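Local structure of perosamine synthetase (Caulobacter crescentus, 3BN1) at residues 292-295 and 296-300. The protein catalyses the pyridoxal phosphate-dependent transfer of an amino group from L-glutamate to GDP-4-keto-6-deoxy-D-mannose, giving GDP-perosamine for lipopolysaccharide O-antigen synthesis. Sequence-based numbering, arbitrary orientation.
Sequences VRLG and EGLST. With NA (sodium ion), chain F.
Leu294 and Leu298 meet at about a right angle where the chain leaves strand 290-294 and turns toward helix 302-311. CD1 of Leu298 lies 4.0 Å from both CB and CD1 of Leu294. In Leu298, CG stands anti to the carbonyl carbon (chi1 -61°), which carries the branch back over Gly295: CG comes within 3.4 Å of Gly295 O. Val305 of that helix also touches Leu294, while Leu298 rests on Arg273 and Leu372.

A type I beta turn from Gly295 to Leu298 is closed by the hydrogen bond from Leu298 N to Gly295 O (3.2 Å), fairly straight at the hydrogen (163°), yet the donor sits 62° out of the carbonyl plane. Glu296 lays CB 3.7 Å from Gly295 C, its chain extended beyond CG, and its part in the metal site is played by the main chain. Glu296 O and Leu298 O each bind the sodium ion at 2.5 Å, and three waters complete the five ligands found; water 1 also donates to Thr300 O. Both protein ligands are neutral carbonyls, and Glu296 OE1, the nearer carboxylate oxygen, is 7.8 Å from the sodium ion: the turn binds the cation with no carboxylate among those five.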
loop_
_atom_site.group_PDB
_atom_site.type_symbol
_atom_site.label_atom_id
_atom_site.label_comp_id
_atom_site.label_asym_id
_atom_site.label_seq_id
_atom_site.Cartn_x
_atom_site.Cartn_y
_atom_site.Cartn_z
ATOM N N VAL A 292 -27.753 14.876 4.407
ATOM C CA VAL A 292 -29.196 14.986 4.600
ATOM C C VAL A 292 -29.848 13.761 3.948
ATOM O O VAL A 292 -29.198 13.052 3.158
ATOM C CB VAL A 292 -29.845 16.208 3.869
ATOM C CG1 VAL A 292 -29.463 17.564 4.439
ATOM C CG2 VAL A 292 -29.630 16.201 2.374
ATOM N N ARG A 293 -31.131 13.541 4.254
ATOM C CA ARG A 293 -31.916 12.498 3.601
ATOM C C ARG A 293 -33.033 13.329 3.010
ATOM O O ARG A 293 -33.621 14.233 3.645
ATOM C CB ARG A 293 -32.441 11.366 4.509
ATOM C CG ARG A 293 -31.278 10.706 5.252
ATOM C CD ARG A 293 -31.728 9.610 6.214
ATOM N NE ARG A 293 -32.544 8.642 5.517
ATOM C CZ ARG A 293 -33.194 7.611 6.066
ATOM N NH1 ARG A 293 -33.096 7.375 7.362
ATOM N NH2 ARG A 293 -33.958 6.825 5.303
ATOM N N LEU A 294 -33.191 13.099 1.720
ATOM C CA LEU A 294 -34.178 13.804 0.959
ATOM C C LEU A 294 -35.535 13.481 1.521
ATOM O O LEU A 294 -35.800 12.361 1.992
ATOM C CB LEU A 294 -34.095 13.432 -0.524
ATOM C CG LEU A 294 -32.761 13.839 -1.147
ATOM C CD1 LEU A 294 -33.072 14.111 -2.582
ATOM C CD2 LEU A 294 -32.069 15.038 -0.485
ATOM N N GLY A 295 -36.396 14.490 1.394
ATOM C CA GLY A 295 -37.768 14.411 1.865
ATOM C C GLY A 295 -38.497 13.389 1.022
ATOM O O GLY A 295 -38.297 13.287 -0.202
ATOM N N GLU A 296 -39.348 12.615 1.677
ATOM C CA GLU A 296 -40.037 11.567 0.931
ATOM C C GLU A 296 -41.037 12.151 -0.042
ATOM O O GLU A 296 -41.435 11.539 -1.028
ATOM C CB GLU A 296 -40.768 10.619 1.868
ATOM C CG GLU A 296 -40.474 10.873 3.316
ATOM C CD GLU A 296 -41.369 10.061 4.272
ATOM O OE1 GLU A 296 -42.612 10.244 4.201
ATOM O OE2 GLU A 296 -40.837 9.260 5.090
ATOM N N GLY A 297 -41.461 13.355 0.287
ATOM C CA GLY A 297 -42.455 14.063 -0.492
ATOM C C GLY A 297 -41.939 14.496 -1.820
ATOM O O GLY A 297 -42.724 14.870 -2.669
ATOM N N LEU A 298 -40.624 14.526 -2.006
ATOM C CA LEU A 298 -40.115 15.008 -3.297
ATOM C C LEU A 298 -40.580 14.160 -4.455
ATOM O O LEU A 298 -40.972 13.017 -4.222
ATOM C CB LEU A 298 -38.583 15.093 -3.272
ATOM C CG LEU A 298 -38.135 16.094 -2.188
ATOM C CD1 LEU A 298 -36.635 15.996 -2.216
ATOM C CD2 LEU A 298 -38.469 17.533 -2.474
ATOM N N SER A 299 -40.572 14.696 -5.676
ATOM C CA SER A 299 -40.947 13.926 -6.895
ATOM C C SER A 299 -39.615 13.488 -7.545
ATOM O O SER A 299 -39.459 12.401 -8.102
ATOM C CB SER A 299 -41.728 14.801 -7.920
ATOM O OG SER A 299 -40.884 15.801 -8.508
ATOM N N THR A 300 -38.623 14.352 -7.432
ATOM C CA THR A 300 -37.274 14.073 -7.909
ATOM C C THR A 300 -36.579 12.905 -7.199
ATOM O O THR A 300 -36.978 12.492 -6.119
ATOM C CB THR A 300 -36.406 15.342 -7.824
ATOM O OG1 THR A 300 -35.281 15.195 -8.701
ATOM C CG2 THR A 300 -35.954 15.720 -6.350
HETATM NA NA NA F . -40.400 10.822 -3.222
HETATM O O HOH W 1 -38.630 10.351 -5.380
HETATM O O HOH W 2 -42.719 10.721 -4.133
HETATM O O HOH W 3 -38.230 11.531 -1.829
#